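Local structure of MoaF-like domain-containing protein (Burkholderia vietnamiensis, 5HAL) at residues 74-77 against 78-82. The protein is of unknown function, possibly a beta-lactamase, and folds as a small calycin-type beta-barrel with a MoaF-like domain. Numbering follows the deposited sequence.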
ATOM      1  N   ALA A  74       1.338  -5.328   4.678  1.00 25.52           N
ATOM      2  CA  ALA A  74       1.139  -6.470   3.785  1.00 24.82           C
ATOM      3  C   ALA A  74      -0.323  -6.875   3.744  1.00 23.32           C
ATOM      4  O   ALA A  74      -1.053  -6.742   4.724  1.00 22.89           O
ATOM      5  CB  ALA A  74       1.984  -7.701   4.195  1.00 18.11           C
ATOM      6  N   TRP A  75      -0.744  -7.381   2.594  1.00 26.40           N
ATOM      7  CA  TRP A  75      -2.117  -7.837   2.439  1.00 26.08           C
ATOM      8  C   TRP A  75      -2.190  -8.782   1.248  1.00 24.58           C
ATOM      9  O   TRP A  75      -1.269  -8.869   0.433  1.00 22.23           O
ATOM     10  CB  TRP A  75      -3.076  -6.662   2.257  1.00 22.87           C
ATOM     11  CG  TRP A  75      -2.898  -5.893   0.968  1.00 23.73           C
ATOM     12  CD1 TRP A  75      -3.423  -6.212  -0.257  1.00 24.93           C
ATOM     13  CD2 TRP A  75      -2.175  -4.662   0.788  1.00 23.33           C
ATOM     14  NE1 TRP A  75      -3.071  -5.258  -1.182  1.00 25.55           N
ATOM     15  CE2 TRP A  75      -2.312  -4.293  -0.566  1.00 24.80           C
ATOM     16  CE3 TRP A  75      -1.432  -3.830   1.647  1.00 23.80           C
ATOM     17  CZ2 TRP A  75      -1.728  -3.136  -1.088  1.00 27.92           C
ATOM     18  CZ3 TRP A  75      -0.854  -2.683   1.134  1.00 24.28           C
ATOM     19  CH2 TRP A  75      -1.008  -2.342  -0.228  1.00 28.92           C
ATOM     20  N   GLN A  76      -3.311  -9.485   1.155  1.00 24.99           N
ATOM     21  CA  GLN A  76      -3.591 -10.358   0.031  1.00 23.92           C
ATOM     22  C   GLN A  76      -4.934  -9.955  -0.558  1.00 26.16           C
ATOM     23  O   GLN A  76      -5.910  -9.780   0.174  1.00 28.41           O
ATOM     24  CB  GLN A  76      -3.597 -11.818   0.471  1.00 23.60           C
ATOM     25  CG  GLN A  76      -3.848 -12.818  -0.632  1.00 23.46           C
ATOM     26  CD  GLN A  76      -3.460 -14.226  -0.187  1.00 27.19           C
ATOM     27  OE1 GLN A  76      -3.624 -14.590   0.987  1.00 26.26           O
ATOM     28  NE2 GLN A  76      -2.910 -15.010  -1.112  1.00 25.77           N
ATOM     29  N   GLU A  77      -4.985  -9.835  -1.872  1.00 26.14           N
ATOM     30  CA  GLU A  77      -6.151  -9.334  -2.569  1.00 22.81           C
ATOM     31  C   GLU A  77      -7.133 -10.473  -2.829  1.00 27.90           C
ATOM     32  O   GLU A  77      -6.820 -11.648  -2.625  1.00 29.02           O
ATOM     33  CB  GLU A  77      -5.704  -8.638  -3.866  1.00 31.09           C
ATOM     34  CG  GLU A  77      -5.696  -7.115  -3.718  1.00 41.99           C
ATOM     35  CD  GLU A  77      -4.607  -6.414  -4.487  1.00 43.73           C
ATOM     36  OE1 GLU A  77      -4.444  -6.683  -5.695  1.00 47.02           O
ATOM     37  OE2 GLU A  77      -3.925  -5.562  -3.884  1.00 38.23           O
ATOM     38  N   ALA A  78      -8.335 -10.111  -3.289  1.00 26.37           N
ATOM     39  CA  ALA A  78      -9.393 -11.096  -3.482  1.00 33.90           C
ATOM     40  C   ALA A  78      -8.979 -12.195  -4.448  1.00 33.86           C
ATOM     41  O   ALA A  78      -9.406 -13.345  -4.290  1.00 34.20           O
ATOM     42  CB  ALA A  78     -10.680 -10.417  -3.975  1.00 33.85           C
ATOM     43  N   ASP A  79      -8.163 -11.881  -5.455  1.00 27.49           N
ATOM     44  CA  ASP A  79      -7.757 -12.924  -6.387  1.00 27.00           C
ATOM     45  C   ASP A  79      -6.505 -13.653  -5.913  1.00 25.66           C
ATOM     46  O   ASP A  79      -5.924 -14.426  -6.686  1.00 24.43           O
ATOM     47  CB  ASP A  79      -7.572 -12.352  -7.813  1.00 27.76           C
ATOM     48  CG  ASP A  79      -6.342 -11.442  -7.944  1.00 31.86           C
ATOM     49  OD1 ASP A  79      -5.742 -11.061  -6.920  1.00 27.53           O
ATOM     50  OD2 ASP A  79      -5.977 -11.096  -9.087  1.00 34.55           O
ATOM     51  N   ARG A  80      -6.086 -13.418  -4.660  1.00 22.02           N
ATOM     52  CA  ARG A  80      -4.954 -14.051  -3.946  1.00 23.65           C
ATOM     53  C   ARG A  80      -3.595 -13.493  -4.361  1.00 27.96           C
ATOM     54  O   ARG A  80      -2.556 -14.027  -3.926  1.00 26.95           O
ATOM     55  CB  ARG A  80      -4.966 -15.584  -4.077  1.00 21.45           C
ATOM     56  CG  ARG A  80      -6.224 -16.238  -3.414  1.00 22.91           C
ATOM     57  CD  ARG A  80      -6.358 -17.695  -3.771  1.00 29.10           C
ATOM     58  NE  ARG A  80      -6.533 -17.865  -5.210  1.00 29.05           N
ATOM     59  CZ  ARG A  80      -6.006 -18.850  -5.925  1.00 31.30           C
ATOM     60  NH1 ARG A  80      -5.250 -19.779  -5.345  1.00 33.02           N
ATOM     61  NH2 ARG A  80      -6.234 -18.907  -7.232  1.00 36.12           N
ATOM     62  N   ALA A  81      -3.549 -12.422  -5.155  1.00 26.59           N
ATOM     63  CA  ALA A  81      -2.303 -11.675  -5.311  1.00 26.48           C
ATOM     64  C   ALA A  81      -1.854 -11.141  -3.955  1.00 25.99           C
ATOM     65  O   ALA A  81      -2.683 -10.776  -3.119  1.00 27.10           O
ATOM     66  CB  ALA A  81      -2.494 -10.520  -6.302  1.00 23.94           C
ATOM     67  N   THR A  82      -0.535 -11.103  -3.723  1.00 24.27           N
ATOM     68  CA  THR A  82      -0.000 -10.620  -2.450  1.00 22.85           C
ATOM     69  C   THR A  82       0.838  -9.365  -2.650  1.00 28.09           C
ATOM     70  O   THR A  82       1.504  -9.191  -3.680  1.00 25.93           O
ATOM     71  CB  THR A  82       0.855 -11.674  -1.738  1.00 21.71           C
ATOM     72  OG1 THR A  82       2.016 -11.961  -2.526  1.00 21.26           O
ATOM     73  CG2 THR A  82       0.061 -12.950  -1.532  1.00 21.67           C
TER
HETATM   74  O   HOH W   1      -5.347  -8.474  -7.420  1.00 30.07           O
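Glu-77 and Arg-80 close a type I beta turn in the hairpin that joins strands 70-76 and 82-88 of an eight-stranded antiparallel barrel of the calycin kind, a hairpin whose indole side is buried and whose glutamine side faces solvent. The turn bond runs from Arg-80 N to Glu-77 O (2.8 Å), and Arg-80, the last residue of the turn, takes the left-handed conformation as the chain heads back toward strand 82-88. Next to it, Glu-77 N donates to Ala-81 O at 2.8 Å, almost straight, and Gln-76 CA makes a CA-H...O contact with that same Ala-81 O (3.3 Å). The tighter face is that of Trp-75, whose ring lies buried among Val-59, Tyr-61, Met-43 and His-85. Its NE1 reaches Glu-77 OE2 at 2.9 Å within the indole plane, meeting the carboxylate on its anti side. The other carboxylate oxygen, Glu-77 OE1, accepts from a water 2.6 Å away that also donates to Asp-79 OD1 and probably eases the repulsion between the two acids. In Asp-79 a chi1 of 70° sets CG between the backbone N and the carbonyl carbon, bringing OD1 to the N-H of Ala-81, which meets it from above the carboxylate plane and completes an Asx turn. On the other face, packing is looser and exposed: Gln-76, which pairs with Thr-82 in a non-hydrogen-bonded register, stretches out until its NE2 lies 3.6 Å from Thr-82 CG2. Gln-76 NE2 ends on Arg-80 O at 3.0 Å, the N-H almost perfectly straight (179°), the donor tilted 33° from the carbonyl plane.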